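Local coordinates for protein putative glucoamylase (PDB 4GL3) that probably hydrolyses glycosidic bonds in starch-like or related glucans, as a putative glucoamylase, at residues 169-172 with 173-177; 191-194 with 195-199; 199-202 with 203-207; 226-229 with 230-234; 364-367 with 368-371. All coordinates share one frame; numbering follows the deposited sequence.

Overall arrangement
Contacts 1, 2 and 3 form one cluster, their centres 12 to 13 Å apart. Contacts 2 and 3 share Val199 on helix 197-205, and contact 1 packs against both: a probable hydrogen bond of 3.0 Å runs from Met174 N to Tyr200 OH, and Trp176 CZ3 lies 3.7 Å from Cys196 SG. Contact 4, its centre about 18 Å from that of contact 2, touches it where Phe226 CB lies 3.6 Å from Gly192 O. Contact 5 stands apart, its nearest neighbour being contact 4, about 16 Å away between nearest atoms. A TRS molecule, probably from the crystallisation liquor, lies about 3 Å from the Glu195 side chain in contact 2 and may mark a pocket.

Contact 1. Residues 169-172 with 173-177; sequences QGQD and VMYWH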
loop_
_atom_site.group_PDB
_atom_site.type_symbol
_atom_site.label_atom_id
_atom_site.label_comp_id
_atom_site.label_asym_id
_atom_site.label_seq_id
_atom_site.Cartn_x
_atom_site.Cartn_y
_atom_site.Cartn_z
ATOM N N GLN A 169 10.399 13.446 -17.621
ATOM C CA GLN A 169 10.724 13.910 -18.995
ATOM C C GLN A 169 11.053 15.414 -19.053
ATOM O O GLN A 169 10.816 16.053 -20.047
ATOM C CB GLN A 169 9.529 13.663 -19.949
ATOM C CG GLN A 169 9.018 12.207 -19.957
ATOM C CD GLN A 169 8.061 11.918 -21.108
ATOM O OE1 GLN A 169 8.420 12.081 -22.261
ATOM N NE2 GLN A 169 6.840 11.514 -20.793
ATOM N N GLY A 170 11.588 15.985 -17.978
ATOM C CA GLY A 170 11.903 17.410 -17.944
ATOM C C GLY A 170 10.661 18.307 -17.832
ATOM O O GLY A 170 10.780 19.506 -17.991
ATOM N N GLN A 171 9.479 17.729 -17.544
ATOM C CA GLN A 171 8.243 18.478 -17.403
ATOM C C GLN A 171 7.881 18.636 -15.903
ATOM O O GLN A 171 8.543 18.044 -15.027
ATOM C CB GLN A 171 7.093 17.692 -18.061
ATOM C CG GLN A 171 7.322 17.391 -19.532
ATOM C CD GLN A 171 6.280 16.458 -20.121
ATOM O OE1 GLN A 171 5.158 16.293 -19.596
ATOM N NE2 GLN A 171 6.641 15.853 -21.251
ATOM N N ASP A 172 6.790 19.364 -15.638
ATOM C CA ASP A 172 6.270 19.573 -14.295
ATOM C C ASP A 172 5.188 18.534 -13.905
ATOM O O ASP A 172 4.096 18.893 -13.457
ATOM C CB ASP A 172 5.728 21.003 -14.178
ATOM C CG ASP A 172 6.839 22.047 -14.125
ATOM O OD1 ASP A 172 7.853 21.792 -13.463
ATOM O OD2 ASP A 172 6.671 23.131 -14.741
ATOM N N VAL A 173 5.518 17.251 -14.009
ATOM C CA VAL A 173 4.632 16.167 -13.618
ATOM C C VAL A 173 5.525 14.918 -13.695
ATOM O O VAL A 173 6.611 14.934 -14.296
ATOM C CB VAL A 173 3.443 16.050 -14.615
ATOM C CG1 VAL A 173 3.939 15.628 -15.988
ATOM C CG2 VAL A 173 2.353 15.104 -14.136
HETATM N N MSE A 174 5.078 13.846 -13.076
HETATM C CA MSE A 174 5.796 12.549 -13.125
HETATM C C MSE A 174 4.954 11.541 -13.881
HETATM O O MSE A 174 3.726 11.631 -13.857
HETATM C CB MSE A 174 6.129 12.005 -11.714
HETATM C CG MSE A 174 7.058 12.914 -10.930
HETATM SE SE MSE A 174 7.271 12.325 -9.089
HETATM C CE MSE A 174 8.710 11.041 -9.412
ATOM N N TYR A 175 5.643 10.659 -14.624
ATOM C CA TYR A 175 5.052 9.625 -15.429
ATOM C C TYR A 175 5.232 8.287 -14.719
ATOM O O TYR A 175 6.264 8.038 -14.090
ATOM C CB TYR A 175 5.684 9.607 -16.860
ATOM C CG TYR A 175 5.207 10.777 -17.678
ATOM C CD1 TYR A 175 5.828 12.041 -17.554
ATOM C CD2 TYR A 175 4.110 10.655 -18.536
ATOM C CE1 TYR A 175 5.376 13.133 -18.269
ATOM C CE2 TYR A 175 3.622 11.748 -19.240
ATOM C CZ TYR A 175 4.254 12.989 -19.120
ATOM O OH TYR A 175 3.773 14.076 -19.802
ATOM N N TRP A 176 4.219 7.440 -14.883
ATOM C CA TRP A 176 4.058 6.168 -14.174
ATOM C C TRP A 176 5.071 5.102 -14.675
ATOM O O TRP A 176 5.588 4.360 -13.861
ATOM C CB TRP A 176 2.614 5.671 -14.315
ATOM C CG TRP A 176 2.128 4.580 -13.388
ATOM C CD1 TRP A 176 2.688 3.327 -13.161
ATOM C CD2 TRP A 176 0.952 4.628 -12.597
ATOM N NE1 TRP A 176 1.928 2.625 -12.277
ATOM C CE2 TRP A 176 0.861 3.397 -11.901
ATOM C CE3 TRP A 176 -0.035 5.579 -12.422
ATOM C CZ2 TRP A 176 -0.169 3.117 -10.996
ATOM C CZ3 TRP A 176 -1.093 5.297 -11.529
ATOM C CH2 TRP A 176 -1.141 4.076 -10.833
ATOM N N HIS A 177 5.344 5.067 -15.983
ATOM C CA HIS A 177 6.082 3.995 -16.616
ATOM C C HIS A 177 7.188 4.558 -17.529
ATOM O O HIS A 177 7.160 5.728 -17.984
ATOM C CB HIS A 177 5.199 3.121 -17.502
ATOM C CG HIS A 177 3.852 2.794 -16.938
ATOM N ND1 HIS A 177 2.758 3.620 -17.108
ATOM C CD2 HIS A 177 3.397 1.671 -16.309
ATOM C CE1 HIS A 177 1.697 3.030 -16.569
ATOM N NE2 HIS A 177 2.063 1.854 -16.064
HETATM O O HOH W 1 4.879 14.410 -22.866
#
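Gln169 and Gln171 approach the phenol of Tyr175 from two different directions, one over the ring and one at its hydroxyl end. The amide of Gln169 reaches across the ring at about a right angle, with NE2 3.2 Å above the ring plane of Tyr175 and over its centre. Because the amide and ring planes are 64° apart, the amide does not lie flat on the phenol; the carboxamide nitrogen alone is centred on the face, a placement consistent with a weak attraction between N-H and the pi electrons. Gln171 meets the ring near its plane. Its CG stands beside the backbone N and the chain then runs extended, which carries OE1 to within 2.6 Å of Tyr175 OH. The phenol donates this bond. The other arm of the same amide is tied in by a water, which accepts from Gln171 NE2 at 2.8 Å and donates a long bond to Tyr175 OH at 3.3 Å, closing a small polar ring that probably restrains both groups. On the backbone, a weak bond of 3.3 Å from Val173 N to Gln171 O spans Asp172; the carboxylate of Asp172 is bonded through OD1 to Ser214 OG. With Asp172 at phi -93° and psi 55°, this is an inverse gamma turn, in the loop that connects helix 146-161 to strand 177-178.

Contact 2. Residues 191-194 with 195-199; sequences KGHN and ECHIV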
loop_
_atom_site.group_PDB
_atom_site.type_symbol
_atom_site.label_atom_id
_atom_site.label_comp_id
_atom_site.label_asym_id
_atom_site.label_seq_id
_atom_site.Cartn_x
_atom_site.Cartn_y
_atom_site.Cartn_z
ATOM N N LYS A 191 -1.432 11.908 -11.495
ATOM C CA LYS A 191 -2.222 13.080 -11.123
ATOM C C LYS A 191 -2.986 12.738 -9.845
ATOM O O LYS A 191 -3.427 11.612 -9.679
ATOM C CB LYS A 191 -3.251 13.406 -12.204
ATOM C CG LYS A 191 -2.685 13.719 -13.558
ATOM C CD LYS A 191 -1.804 14.971 -13.642
ATOM C CE LYS A 191 -2.560 16.259 -13.717
ATOM N NZ LYS A 191 -1.660 17.471 -13.764
ATOM N N GLY A 192 -3.070 13.686 -8.930
ATOM C CA GLY A 192 -3.732 13.458 -7.622
ATOM C C GLY A 192 -5.243 13.594 -7.679
ATOM O O GLY A 192 -5.758 14.077 -8.662
ATOM N N HIS A 193 -5.985 13.211 -6.633
ATOM C CA HIS A 193 -5.468 12.586 -5.406
ATOM C C HIS A 193 -5.905 11.123 -5.416
ATOM O O HIS A 193 -7.085 10.815 -5.244
ATOM C CB HIS A 193 -5.984 13.253 -4.121
ATOM C CG HIS A 193 -5.417 12.629 -2.880
ATOM N ND1 HIS A 193 -4.199 13.001 -2.352
ATOM C CD2 HIS A 193 -5.864 11.603 -2.115
ATOM C CE1 HIS A 193 -3.922 12.234 -1.313
ATOM N NE2 HIS A 193 -4.927 11.393 -1.132
ATOM N N ASN A 194 -4.945 10.250 -5.670
ATOM C CA ASN A 194 -5.160 8.805 -5.704
ATOM C C ASN A 194 -4.178 8.106 -4.770
ATOM O O ASN A 194 -3.777 8.693 -3.771
ATOM C CB ASN A 194 -5.117 8.284 -7.150
ATOM C CG ASN A 194 -3.779 8.480 -7.824
ATOM O OD1 ASN A 194 -2.792 8.831 -7.201
ATOM N ND2 ASN A 194 -3.763 8.290 -9.132
ATOM N N GLU A 195 -3.795 6.863 -5.071
ATOM C CA GLU A 195 -2.893 6.105 -4.211
ATOM C C GLU A 195 -1.435 6.477 -4.354
ATOM O O GLU A 195 -0.629 5.955 -3.588
ATOM C CB GLU A 195 -3.035 4.581 -4.476
ATOM C CG GLU A 195 -2.385 4.090 -5.794
ATOM C CD GLU A 195 -3.308 4.105 -7.010
ATOM O OE1 GLU A 195 -4.106 5.047 -7.158
ATOM O OE2 GLU A 195 -3.186 3.181 -7.849
ATOM N N CYS A 196 -1.069 7.351 -5.307
ATOM C CA CYS A 196 0.350 7.535 -5.652
ATOM C C CYS A 196 1.077 8.711 -4.990
ATOM O O CYS A 196 2.111 9.126 -5.473
ATOM C CB CYS A 196 0.413 7.747 -7.159
ATOM S SG CYS A 196 -0.341 6.451 -8.128
ATOM N N HIS A 197 0.522 9.296 -3.935
ATOM C CA HIS A 197 1.115 10.486 -3.297
ATOM C C HIS A 197 2.622 10.318 -2.994
ATOM O O HIS A 197 3.465 11.250 -3.196
ATOM C CB HIS A 197 0.327 10.793 -2.008
ATOM C CG HIS A 197 0.496 12.181 -1.482
ATOM N ND1 HIS A 197 -0.002 12.557 -0.252
ATOM C CD2 HIS A 197 1.078 13.286 -2.012
ATOM C CE1 HIS A 197 0.263 13.840 -0.051
ATOM N NE2 HIS A 197 0.898 14.311 -1.111
ATOM N N ILE A 198 2.955 9.117 -2.535
ATOM C CA ILE A 198 4.294 8.792 -2.055
ATOM C C ILE A 198 5.345 8.884 -3.160
ATOM O O ILE A 198 6.546 9.097 -2.875
ATOM C CB ILE A 198 4.333 7.372 -1.385
ATOM C CG1 ILE A 198 5.586 7.173 -0.554
ATOM C CG2 ILE A 198 4.285 6.248 -2.412
ATOM C CD1 ILE A 198 5.536 7.829 0.774
ATOM N N VAL A 199 4.924 8.706 -4.410
ATOM C CA VAL A 199 5.841 8.866 -5.506
ATOM C C VAL A 199 6.438 10.280 -5.551
ATOM O O VAL A 199 7.641 10.442 -5.784
ATOM C CB VAL A 199 5.170 8.524 -6.878
ATOM C CG1 VAL A 199 6.211 8.614 -8.003
ATOM C CG2 VAL A 199 4.531 7.131 -6.810
HETATM O O HOH W 2 -1.883 8.508 -1.995
#
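Asn194 and Cys196 are joined by a side-chain to backbone bond: Cys196 N donates to Asn194 OD1 at 3.0 Å, and the angle at the hydrogen is 163°. What makes it possible is the first torsion of Asn194, which sets CG between its own backbone N and carbonyl carbon (chi1 63°), so that the short amide curls over the following peptide. The donor arrives well above the carbonyl plane of that amide, away from either lone pair. Glu195 is bent at its second torsion (chi2 -90°); its carboxylate therefore doubles back, with OE1 3.4 Å from Asn194 CB. The other oxygen, OE2, makes a weak hydrogen bond to a bound TRS molecule. In both histidines CG lies anti to the backbone N, and from these positions the two rings meet: His193, preceded by a cis peptide bond, turns its ring edge toward the face of His197 in an offset edge-to-face pair, the centroids 5.6 Å apart. Hydrogen bonds joining His197 ND1 to Tyr256 and NE2 to Tyr216 hold the turn of that ring. A water bridges the backbones, donating to Asn194 O at 2.6 Å and accepting from His197 N at 3.2 Å. The Asn194 bond defines an Asx turn, here leading into helix 197-205 beside what is probably a ligand pocket of the glucoamylase-like domain.

Contact 3. Residues 199-202 with 203-207; sequences VYIL and GASSP
Val199 and Gly203 open the last turns of helix 197-205, in a largely helical chain whose family belongs to the six-hairpin clan. Gly203 N donates to Val199 O at 3.0 Å and Ala204 N to Tyr200 O at 2.9 Å, regular i to i+4 bonds with donors tilted off the carbonyl planes. Beyond them the bonding weakens as the helix ends. Ser205 N is shared between Ile201 O and Leu202 O, both bonds weak, and Leu202 O takes a second weak donor, Ser206 N, at 3.1 Å. Ser206 is the first residue to leave helical torsions, and its OG is satisfied further on by the backbone nitrogens of Thr208 and Tyr209. Other polar groups also find partners: Ala204 O receives Arg412 NH1, while Tyr200 OH bonds Ile190 O and accepts from Met174 N. Leu202 and Ser205 pack on Trp159 of helix 146-161. A side chain adds a further bond at this weakened end. Ser205 OG stands beside its own backbone N (chi1 -56°), and from there its hydroxyl reaches back one turn to donate to Ile201 O at 2.7 Å, from 40° above that carbonyl plane.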
loop_
_atom_site.group_PDB
_atom_site.type_symbol
_atom_site.label_atom_id
_atom_site.label_comp_id
_atom_site.label_asym_id
_atom_site.label_seq_id
_atom_site.Cartn_x
_atom_site.Cartn_y
_atom_site.Cartn_z
ATOM N N VAL A 199 4.924 8.706 -4.410
ATOM C CA VAL A 199 5.841 8.866 -5.506
ATOM C C VAL A 199 6.438 10.280 -5.551
ATOM O O VAL A 199 7.641 10.442 -5.784
ATOM C CB VAL A 199 5.170 8.524 -6.878
ATOM C CG1 VAL A 199 6.211 8.614 -8.003
ATOM C CG2 VAL A 199 4.531 7.131 -6.810
ATOM N N TYR A 200 5.600 11.296 -5.338
ATOM C CA TYR A 200 6.065 12.687 -5.336
ATOM C C TYR A 200 6.879 13.008 -4.096
ATOM O O TYR A 200 7.885 13.719 -4.198
ATOM C CB TYR A 200 4.903 13.671 -5.461
ATOM C CG TYR A 200 4.365 13.732 -6.876
ATOM C CD1 TYR A 200 3.423 12.791 -7.343
ATOM C CD2 TYR A 200 4.835 14.683 -7.782
ATOM C CE1 TYR A 200 2.969 12.816 -8.667
ATOM C CE2 TYR A 200 4.380 14.707 -9.105
ATOM C CZ TYR A 200 3.460 13.784 -9.553
ATOM O OH TYR A 200 3.004 13.846 -10.885
ATOM N N ILE A 201 6.468 12.472 -2.937
ATOM C CA ILE A 201 7.235 12.682 -1.698
ATOM C C ILE A 201 8.644 12.072 -1.819
ATOM O O ILE A 201 9.607 12.730 -1.490
ATOM C CB ILE A 201 6.540 12.074 -0.439
ATOM C CG1 ILE A 201 5.098 12.565 -0.235
ATOM C CG2 ILE A 201 7.381 12.259 0.816
ATOM C CD1 ILE A 201 4.900 13.998 -0.420
ATOM N N LEU A 202 8.758 10.828 -2.313
ATOM C CA LEU A 202 10.081 10.213 -2.491
ATOM C C LEU A 202 10.884 10.966 -3.563
ATOM O O LEU A 202 12.093 11.224 -3.396
ATOM C CB LEU A 202 9.972 8.730 -2.840
ATOM C CG LEU A 202 9.391 7.802 -1.734
ATOM C CD1 LEU A 202 9.198 6.362 -2.198
ATOM C CD2 LEU A 202 10.275 7.864 -0.507
ATOM N N GLY A 203 10.232 11.326 -4.655
ATOM C CA GLY A 203 10.903 12.153 -5.695
ATOM C C GLY A 203 11.501 13.425 -5.104
ATOM O O GLY A 203 12.598 13.831 -5.464
ATOM N N ALA A 204 10.781 14.073 -4.196
ATOM C CA ALA A 204 11.234 15.329 -3.584
ATOM C C ALA A 204 12.343 15.065 -2.574
ATOM O O ALA A 204 13.144 15.975 -2.301
ATOM C CB ALA A 204 10.077 16.064 -2.882
ATOM N N SER A 205 12.350 13.845 -2.018
ATOM C CA SER A 205 13.283 13.442 -0.945
ATOM C C SER A 205 14.642 12.939 -1.443
ATOM O O SER A 205 15.598 12.847 -0.672
ATOM C CB SER A 205 12.663 12.332 -0.077
ATOM O OG SER A 205 11.413 12.703 0.486
ATOM N N SER A 206 14.736 12.597 -2.717
ATOM C CA SER A 206 15.970 11.981 -3.267
ATOM C C SER A 206 17.213 12.820 -3.047
ATOM O O SER A 206 17.209 14.032 -3.339
ATOM C CB SER A 206 15.818 11.726 -4.776
ATOM O OG SER A 206 16.976 11.082 -5.304
ATOM N N PRO A 207 18.296 12.204 -2.533
ATOM C CA PRO A 207 19.541 12.942 -2.408
ATOM C C PRO A 207 20.299 13.067 -3.733
ATOM O O PRO A 207 21.275 13.792 -3.794
ATOM C CB PRO A 207 20.359 12.078 -1.437
ATOM C CG PRO A 207 19.885 10.684 -1.736
ATOM C CD PRO A 207 18.406 10.865 -1.920
#

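Contact 4. Residues 226-229 with 230-234; sequences FLNG and REYYG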
loop_
_atom_site.group_PDB
_atom_site.type_symbol
_atom_site.label_atom_id
_atom_site.label_comp_id
_atom_site.label_asym_id
_atom_site.label_seq_id
_atom_site.Cartn_x
_atom_site.Cartn_y
_atom_site.Cartn_z
ATOM N N PHE A 226 -8.317 16.079 -7.940
ATOM C CA PHE A 226 -7.538 16.629 -6.830
ATOM C C PHE A 226 -8.412 17.426 -5.849
ATOM O O PHE A 226 -8.978 16.822 -4.942
ATOM C CB PHE A 226 -6.283 17.377 -7.300
ATOM C CG PHE A 226 -5.313 17.661 -6.183
ATOM C CD1 PHE A 226 -4.668 16.611 -5.546
ATOM C CD2 PHE A 226 -5.108 18.949 -5.736
ATOM C CE1 PHE A 226 -3.824 16.844 -4.495
ATOM C CE2 PHE A 226 -4.266 19.196 -4.664
ATOM C CZ PHE A 226 -3.619 18.136 -4.045
ATOM N N LEU A 227 -8.547 18.731 -5.989
ATOM C CA LEU A 227 -9.321 19.485 -4.997
ATOM C C LEU A 227 -10.777 19.054 -5.116
ATOM O O LEU A 227 -11.303 18.943 -6.217
ATOM C CB LEU A 227 -9.198 21.007 -5.157
ATOM C CG LEU A 227 -7.820 21.653 -4.869
ATOM C CD1 LEU A 227 -7.928 23.184 -4.989
ATOM C CD2 LEU A 227 -7.299 21.268 -3.486
ATOM N N ASN A 228 -11.402 18.741 -3.970
ATOM C CA ASN A 228 -12.787 18.329 -3.946
ATOM C C ASN A 228 -13.550 19.299 -3.042
ATOM O O ASN A 228 -14.171 20.256 -3.504
ATOM C CB ASN A 228 -12.876 16.855 -3.498
ATOM C CG ASN A 228 -14.287 16.283 -3.597
ATOM O OD1 ASN A 228 -15.249 17.002 -3.380
ATOM N ND2 ASN A 228 -14.408 14.992 -3.965
ATOM N N GLY A 229 -13.469 19.091 -1.735
ATOM C CA GLY A 229 -14.158 19.998 -0.803
ATOM C C GLY A 229 -15.669 19.845 -0.786
ATOM O O GLY A 229 -16.333 20.618 -0.117
ATOM N N ARG A 230 -16.249 18.876 -1.492
ATOM C CA ARG A 230 -17.728 18.757 -1.452
ATOM C C ARG A 230 -18.144 17.939 -0.216
ATOM O O ARG A 230 -17.319 17.312 0.452
ATOM C CB ARG A 230 -18.267 18.104 -2.728
ATOM C CG ARG A 230 -17.857 18.794 -4.049
ATOM C CD ARG A 230 -18.250 17.936 -5.265
ATOM N NE ARG A 230 -17.714 18.434 -6.519
ATOM C CZ ARG A 230 -16.467 18.246 -6.919
ATOM N NH1 ARG A 230 -15.630 17.588 -6.126
ATOM N NH2 ARG A 230 -16.040 18.735 -8.088
ATOM N N GLU A 231 -19.430 17.926 0.060
ATOM C CA GLU A 231 -19.968 17.222 1.210
ATOM C C GLU A 231 -20.687 15.934 0.753
ATOM O O GLU A 231 -21.447 15.939 -0.208
ATOM C CB GLU A 231 -20.943 18.163 1.911
ATOM C CG GLU A 231 -21.248 17.814 3.340
ATOM C CD GLU A 231 -22.075 18.906 3.993
ATOM O OE1 GLU A 231 -21.489 19.977 4.243
ATOM O OE2 GLU A 231 -23.294 18.706 4.222
ATOM N N TYR A 232 -20.422 14.831 1.437
ATOM C CA TYR A 232 -21.086 13.569 1.169
ATOM C C TYR A 232 -21.607 13.023 2.510
ATOM O O TYR A 232 -20.823 12.862 3.454
ATOM C CB TYR A 232 -20.100 12.595 0.541
ATOM C CG TYR A 232 -19.382 13.092 -0.709
ATOM C CD1 TYR A 232 -18.215 13.877 -0.610
ATOM C CD2 TYR A 232 -19.841 12.779 -1.982
ATOM C CE1 TYR A 232 -17.533 14.316 -1.724
ATOM C CE2 TYR A 232 -19.162 13.241 -3.123
ATOM C CZ TYR A 232 -18.010 14.006 -2.992
ATOM O OH TYR A 232 -17.308 14.482 -4.112
ATOM N N TYR A 233 -22.913 12.792 2.607
ATOM C CA TYR A 233 -23.530 12.348 3.883
ATOM C C TYR A 233 -23.078 13.268 5.035
ATOM O O TYR A 233 -22.729 12.811 6.123
ATOM C CB TYR A 233 -23.175 10.881 4.191
ATOM C CG TYR A 233 -23.372 9.943 3.026
ATOM C CD1 TYR A 233 -24.649 9.454 2.676
ATOM C CD2 TYR A 233 -22.313 9.591 2.241
ATOM C CE1 TYR A 233 -24.817 8.611 1.577
ATOM C CE2 TYR A 233 -22.467 8.751 1.152
ATOM C CZ TYR A 233 -23.720 8.281 0.826
ATOM O OH TYR A 233 -23.809 7.475 -0.262
ATOM N N GLY A 234 -23.048 14.573 4.782
ATOM C CA GLY A 234 -22.699 15.536 5.825
ATOM C C GLY A 234 -21.207 15.625 6.122
ATOM O O GLY A 234 -20.822 16.352 7.004
#
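Asn228 extends its CG away from the backbone N (chi1 -173°), while Arg230 keeps CG beside its own N (chi1 -55°) and runs straight on to NE; together these torsions bring the guanidinium back to the amide two residues earlier. Asn228 OD1 is thereby gripped twice by Arg230. Arg230 N donates to it at 2.8 Å with nearly straight geometry, and NH1 of the same residue donates at the same length, but at a poorer angle that makes this bond weak. The guanidinium presents its edge, and its plane is turned steeply against that of the amide. A positive charge so close would probably polarise the carbonyl of Asn228. The other half of the amide serves Tyr232, whose side chain comes from the opposite direction: Asn228 ND2 donates to Tyr232 OH at 2.9 Å, with the hydroxyl almost exactly in the amide plane. Gly240 O also bonds Asn228 ND2, and Tyr232 OH has Asn242 as a further partner, so both groups are held beyond this contact. The backbone bond to Arg230 N closes an Asx turn round Gly229, which takes a positive phi. The chain changes direction here: the axes of the short segments 227-229 and 230-232 lie 55° apart. Gly229 and Arg230 both bond the backbone of Leu237, consistent with a bulge in the hairpin formed by strands 227-232 and 235-239. Tyr232 touches both Leu237 of strand 235-239 and Ile281 of helix 271-288, while Arg230 lies on the exposed surface of the hairpin.

Contact 5. Residues 364-367 with 368-371; sequences AFNL and TENW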
loop_
_atom_site.group_PDB
_atom_site.type_symbol
_atom_site.label_atom_id
_atom_site.label_comp_id
_atom_site.label_asym_id
_atom_site.label_seq_id
_atom_site.Cartn_x
_atom_site.Cartn_y
_atom_site.Cartn_z
ATOM N N ALA A 364 -12.356 -10.964 -0.974
ATOM C CA ALA A 364 -13.616 -10.265 -1.177
ATOM C C ALA A 364 -14.765 -11.253 -1.126
ATOM O O ALA A 364 -14.576 -12.487 -1.220
ATOM C CB ALA A 364 -13.628 -9.503 -2.522
ATOM N N PHE A 365 -15.957 -10.705 -1.001
ATOM C CA PHE A 365 -17.182 -11.493 -1.004
ATOM C C PHE A 365 -18.362 -10.667 -1.489
ATOM O O PHE A 365 -18.345 -9.424 -1.469
ATOM C CB PHE A 365 -17.511 -12.120 0.387
ATOM C CG PHE A 365 -17.782 -11.098 1.470
ATOM C CD1 PHE A 365 -16.730 -10.504 2.175
ATOM C CD2 PHE A 365 -19.086 -10.711 1.772
ATOM C CE1 PHE A 365 -16.987 -9.566 3.166
ATOM C CE2 PHE A 365 -19.329 -9.756 2.729
ATOM C CZ PHE A 365 -18.285 -9.169 3.420
ATOM N N ASN A 366 -19.379 -11.386 -1.938
ATOM C CA ASN A 366 -20.635 -10.806 -2.421
ATOM C C ASN A 366 -21.783 -11.613 -1.846
ATOM O O ASN A 366 -22.109 -12.694 -2.357
ATOM C CB ASN A 366 -20.679 -10.826 -3.947
ATOM C CG ASN A 366 -21.945 -10.191 -4.520
ATOM O OD1 ASN A 366 -23.041 -10.275 -3.936
ATOM N ND2 ASN A 366 -21.799 -9.544 -5.678
ATOM N N LEU A 367 -22.396 -11.127 -0.770
ATOM C CA LEU A 367 -23.479 -11.881 -0.127
ATOM C C LEU A 367 -24.728 -11.988 -1.017
ATOM O O LEU A 367 -25.468 -12.967 -0.907
ATOM C CB LEU A 367 -23.833 -11.276 1.240
ATOM C CG LEU A 367 -22.755 -11.366 2.319
ATOM C CD1 LEU A 367 -23.306 -10.869 3.650
ATOM C CD2 LEU A 367 -22.223 -12.787 2.445
ATOM N N THR A 368 -24.956 -11.009 -1.905
ATOM C CA THR A 368 -26.107 -11.057 -2.819
ATOM C C THR A 368 -25.968 -12.241 -3.771
ATOM O O THR A 368 -26.951 -12.903 -4.023
ATOM C CB THR A 368 -26.300 -9.758 -3.664
ATOM O OG1 THR A 368 -26.244 -8.601 -2.814
ATOM C CG2 THR A 368 -27.657 -9.778 -4.412
ATOM N N GLU A 369 -24.775 -12.493 -4.317
ATOM C CA GLU A 369 -24.576 -13.631 -5.243
ATOM C C GLU A 369 -24.048 -14.880 -4.526
ATOM O O GLU A 369 -23.690 -15.857 -5.170
ATOM C CB GLU A 369 -23.606 -13.281 -6.371
ATOM C CG GLU A 369 -23.874 -11.972 -7.098
ATOM C CD GLU A 369 -25.214 -11.928 -7.798
ATOM O OE1 GLU A 369 -25.716 -12.994 -8.199
ATOM O OE2 GLU A 369 -25.763 -10.816 -7.959
ATOM N N ASN A 370 -23.975 -14.824 -3.199
ATOM C CA ASN A 370 -23.438 -15.894 -2.362
ATOM C C ASN A 370 -22.029 -16.335 -2.764
ATOM O O ASN A 370 -21.740 -17.512 -2.820
ATOM C CB ASN A 370 -24.428 -17.078 -2.328
ATOM C CG ASN A 370 -24.102 -18.087 -1.242
ATOM O OD1 ASN A 370 -23.534 -17.758 -0.196
ATOM N ND2 ASN A 370 -24.442 -19.331 -1.492
ATOM N N TRP A 371 -21.156 -15.379 -3.029
ATOM C CA TRP A 371 -19.825 -15.656 -3.533
ATOM C C TRP A 371 -18.763 -15.189 -2.546
ATOM O O TRP A 371 -18.836 -14.089 -1.983
ATOM C CB TRP A 371 -19.656 -14.969 -4.892
ATOM C CG TRP A 371 -18.278 -15.021 -5.445
ATOM C CD1 TRP A 371 -17.753 -16.008 -6.213
ATOM C CD2 TRP A 371 -17.245 -14.035 -5.284
ATOM N NE1 TRP A 371 -16.450 -15.707 -6.535
ATOM C CE2 TRP A 371 -16.118 -14.497 -5.987
ATOM C CE3 TRP A 371 -17.174 -12.797 -4.630
ATOM C CZ2 TRP A 371 -14.914 -13.799 -6.016
ATOM C CZ3 TRP A 371 -15.984 -12.088 -4.678
ATOM C CH2 TRP A 371 -14.861 -12.586 -5.379
HETATM O O HOH W 3 -23.781 -8.407 -7.389
#
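Asn366 holds Glu369 N with two of its oxygens at once, one from the side chain and one from the backbone, at a G1 beta bulge where Asn370 and Trp371 both face Asn366. The side-chain bond is the better one: Glu369 N to Asn366 OD1 is 2.8 Å at 157°, whereas the bond from Glu369 N to Asn366 O is weak. OD1 gets there because CG of Asn366 points away from the backbone N (chi1 -178°), reaching over the turn; the donor comes from well above the carbonyl plane of the amide. The hairpin itself is pinned by a pair of nearly linear backbone bonds, Asn366 N to Trp371 O at 2.8 Å and Trp371 N to Asn366 O at 2.9 Å, which make these two residues an antiparallel hydrogen-bonded pair. Asn370 has positive phi, as is usual at the first position of a G1 bulge, and its N bonds Leu367 O only weakly. Asn366 and Glu369 lie side by side pointing the same way. Asn366 ND2 bonds Asp309 and also a water at 2.9 Å; that water lies 3.2 Å from Glu369 OE2. The same Trp371 O also receives a C-H...O contact from Phe365 CA, at 3.2 Å. The indole reaches back along the first strand until Trp371 CZ3 stands 4.1 Å from Ala364 CB.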